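Local structure of predicted protease of the collagenase family (Methanopyrus kandleri, 5D88) at residues A192-E203 with N223-V234. The protein binds zinc and, as a TIM-barrel member of the U32 peptidase family, probably hydrolyses peptide bonds. Residues are numbered along the deposited sequence; the frame is centred on the assembly and turned at random.
Sequences AITFRDPVAFFE and NPYEPMRERVVV. With ACT (acetate ion), chain C.
Arg-229 reaches between Asp-197 and Glu-203 and binds both carboxylates, part of a salt-bridge network in which Glu-203 stands between Arg-229 and Arg-231 and which ties the loop after the seventh strand of the TIM barrel, and the helix following it, to the chain leading into the eighth strand. Its grip on Asp-197 is side-on, NE and NH2 both converging on OD1, with Arg-229 NH2 2.9 Å from Asp-197 OD1 and the carboxylate and guanidinium planes 71° apart. Toward Glu-203 the grip is end-on: NH1 and NH2 share one oxygen, Arg-229 NH1 lying 3.0 Å from Glu-203 OE1. A second arginine takes the same carboxylate side-on but one nitrogen to each oxygen, Arg-231 NE to Glu-203 OE1 and Arg-231 NH2 to the syn lone pair of Glu-203 OE2 at 2.7 Å. Asn-223 ND2 donates to the anti lone pair of Glu-203 OE2, giving this carboxylate five donor bonds, three on OE1 and two on OE2. With CG anti to the backbone N (chi1 -173°) and an extended chain, Glu-203 carries its carboxylate from the helix to these donors, passing Tyr-225, whose ring also receives Phe-202 CB in an off-centre CH-pi contact.

A second shell illustrates how such groups are positioned. Glu-226 OE1 binds Arg-231 NH2, while Arg-231 CG lies over the centre of one face of the Arg-229 guanidinium. Tyr-225 OH bonds to Asp-122 of the second subunit, placing this end at the dimer interface. Farther along, Ile-193 and Val-233 form an antiparallel non-hydrogen-bonded pair, and Thr-194 N donates to Val-232 O at 3.1 Å. Asp-197 joins both regions: OD1 closes an Asx turn with Val-199 N, and the anti lone pair of Asp-197 OD2 accepts Val-232 N at 2.8 Å.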
loop_
_atom_site.group_PDB
_atom_site.type_symbol
_atom_site.label_atom_id
_atom_site.label_comp_id
_atom_site.label_asym_id
_atom_site.label_seq_id
_atom_site.Cartn_x
_atom_site.Cartn_y
_atom_site.Cartn_z
ATOM N N ALA A 192 -1.945 -14.925 8.962
ATOM C CA ALA A 192 -2.017 -13.675 8.231
ATOM C C ALA A 192 -0.944 -13.639 7.156
ATOM O O ALA A 192 0.076 -14.324 7.238
ATOM C CB ALA A 192 -1.845 -12.493 9.179
ATOM N N ILE A 193 -1.173 -12.802 6.165
ATOM C CA ILE A 193 -0.261 -12.638 5.038
ATOM C C ILE A 193 0.753 -11.556 5.375
ATOM O O ILE A 193 0.411 -10.535 5.969
ATOM C CB ILE A 193 -1.053 -12.294 3.768
ATOM C CG1 ILE A 193 -1.999 -13.440 3.415
ATOM C CG2 ILE A 193 -0.129 -12.030 2.583
ATOM C CD1 ILE A 193 -3.137 -12.965 2.610
ATOM N N THR A 194 2.018 -11.808 5.040
ATOM C CA THR A 194 3.070 -10.815 5.207
ATOM C C THR A 194 3.124 -9.869 4.017
ATOM O O THR A 194 2.857 -10.251 2.874
ATOM C CB THR A 194 4.442 -11.469 5.387
ATOM O OG1 THR A 194 5.451 -10.461 5.315
ATOM C CG2 THR A 194 4.733 -12.499 4.333
ATOM N N PHE A 195 3.463 -8.611 4.303
ATOM C CA PHE A 195 3.676 -7.636 3.255
ATOM C C PHE A 195 4.828 -8.016 2.335
ATOM O O PHE A 195 4.949 -7.434 1.249
ATOM C CB PHE A 195 3.914 -6.260 3.901
ATOM C CG PHE A 195 3.618 -5.130 3.006
ATOM C CD1 PHE A 195 2.326 -4.634 2.911
ATOM C CD2 PHE A 195 4.625 -4.543 2.262
ATOM C CE1 PHE A 195 2.034 -3.564 2.103
ATOM C CE2 PHE A 195 4.339 -3.478 1.416
ATOM C CZ PHE A 195 3.032 -2.989 1.340
ATOM N N ARG A 196 5.663 -8.998 2.726
ATOM C CA ARG A 196 6.661 -9.549 1.823
ATOM C C ARG A 196 6.036 -10.268 0.635
ATOM O O ARG A 196 6.732 -10.503 -0.360
ATOM C CB ARG A 196 7.576 -10.501 2.588
ATOM C CG ARG A 196 8.493 -9.753 3.536
ATOM C CD ARG A 196 9.452 -10.632 4.239
ATOM N NE ARG A 196 10.214 -9.820 5.190
ATOM C CZ ARG A 196 11.130 -10.289 6.035
ATOM N NH1 ARG A 196 11.421 -11.587 6.079
ATOM N NH2 ARG A 196 11.752 -9.447 6.855
ATOM N N ASP A 197 4.760 -10.635 0.733
ATOM C CA ASP A 197 4.032 -11.206 -0.388
ATOM C C ASP A 197 4.054 -10.219 -1.551
ATOM O O ASP A 197 3.756 -9.033 -1.367
ATOM C CB ASP A 197 2.586 -11.518 0.055
ATOM C CG ASP A 197 1.704 -12.066 -1.047
ATOM O OD1 ASP A 197 1.284 -11.300 -1.927
ATOM O OD2 ASP A 197 1.378 -13.272 -0.997
ATOM N N PRO A 198 4.340 -10.666 -2.760
ATOM C CA PRO A 198 4.570 -9.692 -3.844
ATOM C C PRO A 198 3.384 -8.777 -4.181
ATOM O O PRO A 198 3.600 -7.649 -4.629
ATOM C CB PRO A 198 4.931 -10.590 -5.031
ATOM C CG PRO A 198 4.292 -11.948 -4.698
ATOM C CD PRO A 198 4.525 -12.063 -3.211
ATOM N N VAL A 199 2.139 -9.210 -4.007
ATOM C CA VAL A 199 1.000 -8.423 -4.471
ATOM C C VAL A 199 0.007 -8.107 -3.356
ATOM O O VAL A 199 -1.006 -7.455 -3.617
ATOM C CB VAL A 199 0.296 -9.091 -5.669
ATOM C CG1 VAL A 199 1.307 -9.495 -6.733
ATOM C CG2 VAL A 199 -0.483 -10.244 -5.258
ATOM N N ALA A 200 0.297 -8.489 -2.105
ATOM C CA ALA A 200 -0.681 -8.311 -1.032
ATOM C C ALA A 200 -1.101 -6.852 -0.876
ATOM O O ALA A 200 -2.274 -6.573 -0.630
ATOM C CB ALA A 200 -0.124 -8.856 0.283
ATOM N N PHE A 201 -0.141 -5.921 -0.949
ATOM C CA PHE A 201 -0.400 -4.477 -0.889
ATOM C C PHE A 201 -1.572 -4.085 -1.795
ATOM O O PHE A 201 -2.534 -3.423 -1.372
ATOM C CB PHE A 201 0.959 -3.858 -1.276
ATOM C CG PHE A 201 1.011 -2.420 -1.637
ATOM C CD1 PHE A 201 0.147 -1.475 -1.172
ATOM C CD2 PHE A 201 2.132 -1.999 -2.362
ATOM C CE1 PHE A 201 0.331 -0.111 -1.534
ATOM C CE2 PHE A 201 2.328 -0.708 -2.716
ATOM C CZ PHE A 201 1.430 0.258 -2.298
ATOM N N PHE A 202 -1.522 -4.541 -3.044
ATOM C CA PHE A 202 -2.506 -4.149 -4.033
ATOM C C PHE A 202 -3.832 -4.860 -3.794
ATOM O O PHE A 202 -4.902 -4.267 -3.965
ATOM C CB PHE A 202 -1.955 -4.455 -5.427
ATOM C CG PHE A 202 -0.639 -3.771 -5.691
ATOM C CD1 PHE A 202 -0.615 -2.446 -6.098
ATOM C CD2 PHE A 202 0.562 -4.431 -5.477
ATOM C CE1 PHE A 202 0.578 -1.793 -6.315
ATOM C CE2 PHE A 202 1.780 -3.781 -5.680
ATOM C CZ PHE A 202 1.788 -2.460 -6.101
ATOM N N GLU A 203 -3.768 -6.133 -3.404
ATOM C CA GLU A 203 -4.984 -6.901 -3.184
ATOM C C GLU A 203 -5.733 -6.402 -1.957
ATOM O O GLU A 203 -6.968 -6.335 -1.966
ATOM C CB GLU A 203 -4.646 -8.378 -3.068
ATOM C CG GLU A 203 -5.871 -9.272 -3.017
ATOM C CD GLU A 203 -5.525 -10.740 -3.054
ATOM O OE1 GLU A 203 -4.414 -11.111 -2.628
ATOM O OE2 GLU A 203 -6.379 -11.526 -3.507
ATOM N N ASN A 223 -11.342 -10.981 -9.188
ATOM C CA ASN A 223 -10.160 -10.570 -8.433
ATOM C C ASN A 223 -8.927 -10.838 -9.283
ATOM O O ASN A 223 -8.549 -12.002 -9.446
ATOM C CB ASN A 223 -10.057 -11.316 -7.109
ATOM C CG ASN A 223 -8.788 -10.935 -6.322
ATOM O OD1 ASN A 223 -7.977 -10.138 -6.778
ATOM N ND2 ASN A 223 -8.643 -11.487 -5.133
ATOM N N PRO A 224 -8.279 -9.821 -9.846
ATOM C CA PRO A 224 -7.161 -10.087 -10.762
ATOM C C PRO A 224 -5.914 -10.596 -10.067
ATOM O O PRO A 224 -5.019 -11.129 -10.741
ATOM C CB PRO A 224 -6.921 -8.726 -11.419
ATOM C CG PRO A 224 -7.405 -7.732 -10.408
ATOM C CD PRO A 224 -8.549 -8.383 -9.691
ATOM N N TYR A 225 -5.825 -10.426 -8.757
ATOM C CA TYR A 225 -4.669 -10.838 -7.978
ATOM C C TYR A 225 -4.766 -12.293 -7.551
ATOM O O TYR A 225 -3.739 -12.906 -7.251
ATOM C CB TYR A 225 -4.527 -9.906 -6.750
ATOM C CG TYR A 225 -4.501 -8.449 -7.145
ATOM C CD1 TYR A 225 -3.486 -7.938 -7.941
ATOM C CD2 TYR A 225 -5.513 -7.587 -6.766
ATOM C CE1 TYR A 225 -3.491 -6.608 -8.358
ATOM C CE2 TYR A 225 -5.506 -6.256 -7.183
ATOM C CZ TYR A 225 -4.497 -5.789 -7.980
ATOM O OH TYR A 225 -4.497 -4.472 -8.388
ATOM N N GLU A 226 -5.969 -12.875 -7.573
ATOM C CA GLU A 226 -6.146 -14.249 -7.095
ATOM C C GLU A 226 -5.303 -15.258 -7.873
ATOM O O GLU A 226 -4.624 -16.087 -7.238
ATOM C CB GLU A 226 -7.649 -14.565 -7.126
ATOM C CG GLU A 226 -8.100 -16.020 -6.942
ATOM C CD GLU A 226 -7.914 -16.602 -5.543
ATOM O OE1 GLU A 226 -8.048 -15.897 -4.515
ATOM O OE2 GLU A 226 -7.666 -17.831 -5.497
ATOM N N PRO A 227 -5.275 -15.253 -9.207
ATOM C CA PRO A 227 -4.460 -16.244 -9.936
ATOM C C PRO A 227 -2.961 -15.969 -9.952
ATOM O O PRO A 227 -2.205 -16.786 -10.504
ATOM C CB PRO A 227 -5.021 -16.175 -11.357
ATOM C CG PRO A 227 -5.721 -14.888 -11.457
ATOM C CD PRO A 227 -6.110 -14.442 -10.102
ATOM N N MET A 228 -2.504 -14.860 -9.380
ATOM C CA MET A 228 -1.119 -14.436 -9.581
ATOM C C MET A 228 -0.097 -15.226 -8.777
ATOM O O MET A 228 1.038 -15.386 -9.247
ATOM C CB MET A 228 -0.973 -12.955 -9.238
ATOM C CG MET A 228 -1.537 -12.049 -10.283
ATOM S SD MET A 228 -1.108 -10.328 -9.903
ATOM C CE MET A 228 -1.988 -9.497 -11.211
ATOM N N ARG A 229 -0.423 -15.698 -7.572
ATOM C CA ARG A 229 0.603 -16.360 -6.774
ATOM C C ARG A 229 -0.034 -17.157 -5.646
ATOM O O ARG A 229 -1.236 -17.067 -5.390
ATOM C CB ARG A 229 1.609 -15.346 -6.192
ATOM C CG ARG A 229 1.188 -14.678 -4.878
ATOM C CD ARG A 229 -0.041 -13.869 -5.019
ATOM N NE ARG A 229 -0.288 -13.009 -3.847
ATOM C CZ ARG A 229 -1.463 -12.449 -3.557
ATOM N NH1 ARG A 229 -2.536 -12.683 -4.311
ATOM N NH2 ARG A 229 -1.579 -11.678 -2.502
ATOM N N GLU A 230 0.819 -17.924 -4.965
ATOM C CA GLU A 230 0.500 -18.558 -3.692
ATOM C C GLU A 230 0.777 -17.546 -2.591
ATOM O O GLU A 230 1.921 -17.111 -2.412
ATOM C CB GLU A 230 1.341 -19.825 -3.484
ATOM C CG GLU A 230 1.024 -20.634 -2.217
ATOM C CD GLU A 230 -0.364 -21.304 -2.242
ATOM O OE1 GLU A 230 -0.947 -21.462 -3.341
ATOM O OE2 GLU A 230 -0.871 -21.677 -1.156
ATOM N N ARG A 231 -0.272 -17.136 -1.888
ATOM C CA ARG A 231 -0.117 -16.092 -0.888
ATOM C C ARG A 231 0.867 -16.504 0.205
ATOM O O ARG A 231 0.898 -17.654 0.642
ATOM C CB ARG A 231 -1.482 -15.748 -0.289
ATOM C CG ARG A 231 -2.402 -15.044 -1.290
ATOM C CD ARG A 231 -3.603 -14.383 -0.627
ATOM N NE ARG A 231 -4.532 -13.873 -1.632
ATOM C CZ ARG A 231 -5.369 -14.655 -2.290
ATOM N NH1 ARG A 231 -5.409 -15.946 -2.000
ATOM N NH2 ARG A 231 -6.157 -14.165 -3.224
ATOM N N VAL A 232 1.662 -15.544 0.678
ATOM C CA VAL A 232 2.688 -15.832 1.688
ATOM C C VAL A 232 2.024 -15.672 3.050
ATOM O O VAL A 232 2.084 -14.601 3.686
ATOM C CB VAL A 232 3.925 -14.952 1.524
ATOM C CG1 VAL A 232 5.032 -15.384 2.500
ATOM C CG2 VAL A 232 4.440 -15.038 0.057
ATOM N N VAL A 233 1.388 -16.762 3.517
ATOM C CA VAL A 233 0.752 -16.793 4.831
ATOM C C VAL A 233 1.780 -17.260 5.853
ATOM O O VAL A 233 2.560 -18.182 5.593
ATOM C CB VAL A 233 -0.482 -17.725 4.845
ATOM C CG1 VAL A 233 -1.160 -17.667 6.197
ATOM C CG2 VAL A 233 -1.470 -17.376 3.733
ATOM N N VAL A 234 1.779 -16.640 7.025
ATOM C CA VAL A 234 2.688 -17.009 8.098
ATOM C C VAL A 234 1.882 -17.735 9.165
ATOM O O VAL A 234 0.971 -17.152 9.768
ATOM C CB VAL A 234 3.415 -15.790 8.680
ATOM C CG1 VAL A 234 4.402 -16.228 9.740
ATOM C CG2 VAL A 234 4.124 -15.030 7.574
HETATM C C ACT C . -4.512 -11.182 5.546
HETATM O O ACT C . -3.392 -11.040 6.094
HETATM O OXT ACT C . -4.940 -10.198 4.899
HETATM C CH3 ACT C . -5.278 -12.473 5.634
HETATM O O HOH W 1 -5.395 -2.661 -6.224
#